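Local coordinates for protein xylulokinase (Brucella ovis, PDB 5VM1) that probably phosphorylates D-xylulose to D-xylulose 5-phosphate at the expense of ATP, as an FGGY-family sugar kinase of the actin-like ATPase clan, at residues H289-T294 and A448-I453; E213-A218 and G441-T446. All blocks are in the same frame, centred on the assembly; numbering follows the deposited sequence.

Interaction 1: H289-T294 and A448-I453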
ATOM      1  N   HIS A 289      -2.107  10.651  -5.585  1.00 28.72           N
ATOM      2  CA  HIS A 289      -0.705  10.301  -5.432  1.00 29.84           C
ATOM      3  C   HIS A 289      -0.036  11.287  -4.479  1.00 34.27           C
ATOM      4  O   HIS A 289      -0.666  12.198  -3.952  1.00 31.96           O
ATOM      5  CB  HIS A 289      -0.006  10.297  -6.786  1.00 31.99           C
ATOM      6  CG  HIS A 289       1.141   9.338  -6.875  1.00 38.18           C
ATOM      7  ND1 HIS A 289       1.966   9.065  -5.807  1.00 36.66           N
ATOM      8  CD2 HIS A 289       1.630   8.627  -7.920  1.00 34.76           C
ATOM      9  CE1 HIS A 289       2.912   8.224  -6.187  1.00 40.27           C
ATOM     10  NE2 HIS A 289       2.736   7.953  -7.466  1.00 38.79           N
ATOM     11  N   ALA A 290       1.248  11.085  -4.211  1.00 42.75           N
ATOM     12  CA  ALA A 290       1.967  12.028  -3.368  1.00 38.84           C
ATOM     13  C   ALA A 290       2.367  13.271  -4.126  1.00 39.97           C
ATOM     14  O   ALA A 290       2.878  14.208  -3.513  1.00 35.18           O
ATOM     15  CB  ALA A 290       3.214  11.397  -2.765  1.00 31.86           C
ATOM     16  N   LEU A 291       2.192  13.288  -5.445  1.00 44.26           N
ATOM     17  CA  LEU A 291       2.652  14.443  -6.182  1.00 32.53           C
ATOM     18  C   LEU A 291       1.465  15.289  -6.599  1.00 44.97           C
ATOM     19  O   LEU A 291       0.360  14.781  -6.788  1.00 51.74           O
ATOM     20  CB  LEU A 291       3.467  14.033  -7.413  1.00 33.07           C
ATOM     21  CG  LEU A 291       4.568  13.004  -7.114  1.00 32.76           C
ATOM     22  CD1 LEU A 291       5.506  12.836  -8.281  1.00 33.77           C
ATOM     23  CD2 LEU A 291       5.334  13.367  -5.865  1.00 33.02           C
ATOM     24  N   PRO A 292       1.651  16.586  -6.739  1.00 47.89           N
ATOM     25  CA  PRO A 292       0.507  17.438  -7.071  1.00 51.57           C
ATOM     26  C   PRO A 292      -0.051  17.069  -8.440  1.00 50.73           C
ATOM     27  O   PRO A 292       0.651  16.515  -9.287  1.00 36.33           O
ATOM     28  CB  PRO A 292       1.092  18.855  -7.034  1.00 36.33           C
ATOM     29  CG  PRO A 292       2.542  18.667  -7.089  1.00 36.53           C
ATOM     30  CD  PRO A 292       2.883  17.353  -6.500  1.00 35.16           C
ATOM     31  N   ARG A 293      -1.353  17.304  -8.610  1.00 54.06           N
ATOM     32  CA  ARG A 293      -2.061  17.080  -9.883  1.00 51.70           C
ATOM     33  C   ARG A 293      -1.845  15.645 -10.415  1.00 50.45           C
ATOM     34  O   ARG A 293      -1.889  15.383 -11.623  1.00 53.67           O
ATOM     35  CB  ARG A 293      -1.676  18.170 -10.912  1.00 39.43           C
ATOM     36  N   THR A 294      -1.669  14.690  -9.501  1.00 45.69           N
ATOM     37  CA  THR A 294      -1.352  13.303  -9.826  1.00 38.55           C
ATOM     38  C   THR A 294      -2.191  12.360  -8.966  1.00 39.42           C
ATOM     39  O   THR A 294      -2.417  12.624  -7.787  1.00 44.55           O
ATOM     40  CB  THR A 294       0.150  13.036  -9.615  1.00 32.54           C
ATOM     41  OG1 THR A 294       0.918  13.992 -10.361  1.00 45.44           O
ATOM     42  CG2 THR A 294       0.514  11.660 -10.039  1.00 31.83           C
ATOM     43  N   ALA A 448      12.636  20.925  -5.535  1.00 68.50           N
ATOM     44  CA  ALA A 448      12.887  20.368  -6.849  1.00 63.47           C
ATOM     45  C   ALA A 448      11.584  19.886  -7.457  1.00 50.39           C
ATOM     46  O   ALA A 448      10.609  19.625  -6.753  1.00 48.86           O
ATOM     47  CB  ALA A 448      13.869  19.200  -6.760  1.00 50.07           C
ATOM     48  N   ASP A 449      11.566  19.800  -8.778  1.00 51.64           N
ATOM     49  CA  ASP A 449      10.410  19.213  -9.432  1.00 61.26           C
ATOM     50  C   ASP A 449      10.288  17.754  -8.981  1.00 57.17           C
ATOM     51  O   ASP A 449      11.232  16.974  -9.188  1.00 56.02           O
ATOM     52  CB  ASP A 449      10.538  19.315 -10.951  1.00 62.34           C
ATOM     53  CG  ASP A 449       9.279  18.856 -11.673  1.00 71.58           C
ATOM     54  OD1 ASP A 449       9.008  17.634 -11.735  1.00 67.43           O
ATOM     55  OD2 ASP A 449       8.535  19.733 -12.156  1.00 80.76           O
ATOM     56  N   PRO A 450       9.171  17.340  -8.370  1.00 51.27           N
ATOM     57  CA  PRO A 450       9.125  15.973  -7.831  1.00 47.51           C
ATOM     58  C   PRO A 450       9.279  14.904  -8.901  1.00 46.01           C
ATOM     59  O   PRO A 450       9.764  13.810  -8.588  1.00 52.78           O
ATOM     60  CB  PRO A 450       7.760  15.915  -7.116  1.00 44.50           C
ATOM     61  CG  PRO A 450       6.934  16.930  -7.795  1.00 44.48           C
ATOM     62  CD  PRO A 450       7.883  18.038  -8.201  1.00 52.31           C
ATOM     63  N   PHE A 451       8.921  15.185 -10.158  1.00 49.41           N
ATOM     64  CA  PHE A 451       9.071  14.165 -11.196  1.00 53.55           C
ATOM     65  C   PHE A 451      10.521  13.979 -11.614  1.00 54.23           C
ATOM     66  O   PHE A 451      10.868  12.911 -12.129  1.00 67.29           O
ATOM     67  CB  PHE A 451       8.212  14.474 -12.424  1.00 49.56           C
ATOM     68  CG  PHE A 451       6.748  14.245 -12.210  1.00 48.09           C
ATOM     69  CD1 PHE A 451       6.248  12.960 -12.067  1.00 50.39           C
ATOM     70  CD2 PHE A 451       5.864  15.305 -12.151  1.00 53.89           C
ATOM     71  CE1 PHE A 451       4.881  12.733 -11.869  1.00 46.91           C
ATOM     72  CE2 PHE A 451       4.504  15.084 -11.953  1.00 61.21           C
ATOM     73  CZ  PHE A 451       4.016  13.790 -11.813  1.00 53.81           C
ATOM     74  N   THR A 452      11.379  14.972 -11.394  1.00 53.64           N
ATOM     75  CA  THR A 452      12.789  14.750 -11.676  1.00 58.62           C
ATOM     76  C   THR A 452      13.493  14.010 -10.548  1.00 52.32           C
ATOM     77  O   THR A 452      14.566  13.455 -10.769  1.00 70.09           O
ATOM     78  CB  THR A 452      13.521  16.075 -11.969  1.00 57.67           C
ATOM     79  OG1 THR A 452      13.675  16.858 -10.776  1.00 58.44           O
ATOM     80  CG2 THR A 452      12.734  16.875 -12.975  1.00 54.20           C
ATOM     81  N   ILE A 453      12.901  13.930  -9.367  1.00 51.51           N
ATOM     82  CA  ILE A 453      13.538  13.238  -8.248  1.00 55.75           C
ATOM     83  C   ILE A 453      13.147  11.764  -8.202  1.00 46.93           C
ATOM     84  O   ILE A 453      13.998  10.887  -8.047  1.00 41.15           O
ATOM     85  CB  ILE A 453      13.195  13.963  -6.929  1.00 53.82           C
ATOM     86  CG1 ILE A 453      13.673  15.413  -7.004  1.00 52.07           C
ATOM     87  CG2 ILE A 453      13.833  13.264  -5.764  1.00 50.20           C
ATOM     88  CD1 ILE A 453      15.103  15.564  -7.453  1.00 48.98           C
TER

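Interaction 2: E213-A218 and G441-T446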
ATOM      1  N   GLU A 213       0.040  18.724  -0.586  1.00 40.41           N
ATOM      2  CA  GLU A 213       0.563  17.665  -1.438  1.00 38.70           C
ATOM      3  C   GLU A 213       1.742  17.004  -0.740  1.00 36.68           C
ATOM      4  O   GLU A 213       2.451  17.637   0.042  1.00 39.37           O
ATOM      5  CB  GLU A 213       0.980  18.185  -2.813  1.00 36.37           C
ATOM      6  CG  GLU A 213      -0.156  18.839  -3.560  1.00 37.71           C
ATOM      7  CD  GLU A 213      -1.225  17.873  -3.959  1.00 48.46           C
ATOM      8  OE1 GLU A 213      -1.010  16.646  -3.891  1.00 47.97           O
ATOM      9  OE2 GLU A 213      -2.297  18.355  -4.344  1.00 54.50           O
ATOM     10  N   GLY A 214       1.909  15.702  -0.995  1.00 34.57           N
ATOM     11  CA  GLY A 214       2.908  14.933  -0.277  1.00 31.79           C
ATOM     12  C   GLY A 214       4.315  15.462  -0.433  1.00 33.69           C
ATOM     13  O   GLY A 214       5.141  15.310   0.467  1.00 43.95           O
ATOM     14  N   SER A 215       4.615  16.048  -1.581  1.00 35.26           N
ATOM     15  CA  SER A 215       5.944  16.548  -1.864  1.00 37.42           C
ATOM     16  C   SER A 215       6.129  18.000  -1.456  1.00 44.59           C
ATOM     17  O   SER A 215       7.221  18.551  -1.655  1.00 41.77           O
ATOM     18  CB  SER A 215       6.244  16.386  -3.354  1.00 38.44           C
ATOM     19  OG  SER A 215       5.270  17.087  -4.092  1.00 38.98           O
ATOM     20  N   GLU A 216       5.111  18.652  -0.907  1.00 40.50           N
ATOM     21  CA  GLU A 216       5.329  20.046  -0.549  1.00 56.85           C
ATOM     22  C   GLU A 216       5.644  20.153   0.943  1.00 52.71           C
ATOM     23  O   GLU A 216       5.451  19.207   1.708  1.00 49.32           O
ATOM     24  CB  GLU A 216       4.160  20.954  -0.982  1.00 58.85           C
ATOM     25  CG  GLU A 216       2.790  20.828  -0.364  1.00 64.28           C
ATOM     26  CD  GLU A 216       1.697  21.462  -1.260  1.00 69.52           C
ATOM     27  OE1 GLU A 216       2.004  21.768  -2.449  1.00 58.00           O
ATOM     28  OE2 GLU A 216       0.553  21.677  -0.771  1.00 66.16           O
ATOM     29  N   ALA A 217       6.201  21.303   1.337  1.00 58.52           N
ATOM     30  CA  ALA A 217       6.674  21.488   2.705  1.00 53.86           C
ATOM     31  C   ALA A 217       5.488  21.550   3.646  1.00 55.70           C
ATOM     32  O   ALA A 217       4.522  22.272   3.385  1.00 66.24           O
ATOM     33  CB  ALA A 217       7.483  22.771   2.816  1.00 48.74           C
ATOM     34  N   ALA A 218       5.541  20.771   4.723  1.00 42.50           N
ATOM     35  CA  ALA A 218       4.383  20.611   5.593  1.00 41.10           C
ATOM     36  C   ALA A 218       4.826  20.473   7.057  1.00 53.81           C
ATOM     37  O   ALA A 218       4.627  19.443   7.717  1.00 54.93           O
ATOM     38  CB  ALA A 218       3.537  19.436   5.096  1.00 38.10           C
ATOM     39  N   GLY A 441      11.145  13.911   1.315  1.00 43.91           N
ATOM     40  CA  GLY A 441      11.876  14.879   2.109  1.00 40.48           C
ATOM     41  C   GLY A 441      12.857  15.677   1.272  1.00 46.60           C
ATOM     42  O   GLY A 441      12.985  16.891   1.449  1.00 44.61           O
ATOM     43  N   LEU A 442      13.524  15.020   0.309  1.00 46.94           N
ATOM     44  CA  LEU A 442      14.448  15.751  -0.562  1.00 46.47           C
ATOM     45  C   LEU A 442      13.695  16.751  -1.424  1.00 56.51           C
ATOM     46  O   LEU A 442      14.174  17.865  -1.661  1.00 61.37           O
ATOM     47  CB  LEU A 442      15.242  14.785  -1.449  1.00 45.48           C
ATOM     48  CG  LEU A 442      16.286  15.277  -2.476  1.00 50.77           C
ATOM     49  CD1 LEU A 442      17.244  14.148  -2.790  1.00 48.75           C
ATOM     50  CD2 LEU A 442      15.724  15.831  -3.790  1.00 50.77           C
ATOM     51  N   ILE A 443      12.496  16.380  -1.866  1.00 56.02           N
ATOM     52  CA  ILE A 443      11.725  17.238  -2.753  1.00 48.94           C
ATOM     53  C   ILE A 443      11.226  18.478  -2.020  1.00 52.23           C
ATOM     54  O   ILE A 443      11.322  19.596  -2.539  1.00 63.59           O
ATOM     55  CB  ILE A 443      10.580  16.430  -3.373  1.00 41.99           C
ATOM     56  CG1 ILE A 443      11.161  15.364  -4.308  1.00 48.91           C
ATOM     57  CG2 ILE A 443       9.655  17.348  -4.140  1.00 43.20           C
ATOM     58  CD1 ILE A 443      10.172  14.301  -4.729  1.00 39.75           C
ATOM     59  N   ALA A 444      10.701  18.314  -0.804  1.00 46.79           N
ATOM     60  CA  ALA A 444      10.177  19.476  -0.089  1.00 51.39           C
ATOM     61  C   ALA A 444      11.280  20.433   0.350  1.00 61.30           C
ATOM     62  O   ALA A 444      11.087  21.657   0.317  1.00 64.10           O
ATOM     63  CB  ALA A 444       9.374  19.028   1.131  1.00 46.54           C
ATOM     64  N   ALA A 445      12.449  19.898   0.721  1.00 57.90           N
ATOM     65  CA  ALA A 445      13.527  20.728   1.252  1.00 57.67           C
ATOM     66  C   ALA A 445      14.181  21.570   0.161  1.00 64.42           C
ATOM     67  O   ALA A 445      14.597  22.705   0.413  1.00 73.79           O
ATOM     68  CB  ALA A 445      14.570  19.853   1.953  1.00 51.51           C
ATOM     69  N   THR A 446      14.325  21.014  -1.042  1.00 62.59           N
ATOM     70  CA  THR A 446      14.943  21.708  -2.165  1.00 62.58           C
ATOM     71  C   THR A 446      13.942  22.375  -3.100  1.00 67.44           C
ATOM     72  O   THR A 446      14.343  23.229  -3.906  1.00 71.20           O
ATOM     73  CB  THR A 446      15.789  20.737  -2.988  1.00 56.41           C
ATOM     74  OG1 THR A 446      14.925  19.830  -3.692  1.00 57.25           O
ATOM     75  CG2 THR A 446      16.708  19.966  -2.075  1.00 52.95           C
TER

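Interaction 1: H289-T294 and A448-I453
Leu291 is the bump of this contact, and the hollow that takes it is lined by Pro450 and Phe451 in the short, weakly bonded helical turn at about 450-453. With CG anti to its own carbonyl carbon (chi1 -49°), Leu291 slides CD2 past the proline ring to meet Pro450 CB at 3.7 Å. Leu291 CD1, also near Pro450, sits over one face of the Phe451 ring, 3.9 Å from its centroid, in a CH-pi contact displaced toward the rim. A branched leucine suits this place because its fork fills the angle between the two rings. The flat phenyl ring extends back toward the loop, and Thr294 meets its tip at the edge, OG1 lying 3.4 Å from Phe451 CZ. Thr294 OG1 is already committed, donating to Pro292 O at 2.8 Å, which ties the loop's turn together. Asp449 prepares the other partner: as N-cap its OD1 accepts from Phe451 N at 2.9 Å, and the proline between them fits a first helical turn, where a backbone N-H is not needed. More loosely, Pro292 CD lies 4.3 Å from Pro450 CG. The whole is largely apolar packing of a beta-hairpin loop, between strands 285-288 and 295-301, against an N-capped helical turn in an FGGY kinase.

Interaction 2: E213-A218 and G441-T446
Ala444 carries the close part of this contact, pressing the flank of helix 433-446 against the bare backbone of residues 215-217. Ala444 CA lies 3.5 Å from Ser215 O. Ala444 CB sits 3.6 Å from Ser215 O and also meets the Glu216-Ala217 peptide, 3.9 Å from Ala217 N. The small methyl suits the place, since Glu216 and Ala444 have their CA atoms just 4.9 Å apart. One residue earlier in the helix, Ile443 adds a second tight point: CG2, anti to the backbone N, reaches Ser215 CB at 3.6 Å. Ser215 is compact enough to lie under this branch. Toward solvent the fit loosens. The Glu216 side chain leaves the helix and folds back over its own type I turn, where OE2 accepts from Glu213 N at 3.0 Å in a nearly straight bond (168°) that meets the carboxylate from above its plane. On the exposed side Ala217 CB stays 4.5 Å from Ala444 CB, although its backbone N belongs to the close part. Ala444 also touches Ile236 and Ala238, so a helix of the C-terminal family region packs across the edge strand 217-220 and its neighbour 236-242, consistent with the two-domain actin-like ATPase fold of FGGY kinases.

In the fold
Followed from the N terminus, the chain passes the turn and strand start 213-218, then the hairpin loop 289-294, then the helix end 441-446 and, directly after it, 448-453. Interaction 2 therefore closes a loop of 222 residues when the chain reaches 441-446, and interaction 1 one of 153 residues shortly afterwards; their segments alternate, so the two loops cross. The centres lie about 9 Å apart, and the contacts touch: Pro292 CD packs on Ser215 OG at 3.4 Å, and Ile453 CB on Ile443 CG1 at 3.6 Å. Together they join the edge strand 217-220 of the six-stranded sheet, the edge hairpin of the seven-stranded sheet, and the consecutive helices 433-446 and 450-453.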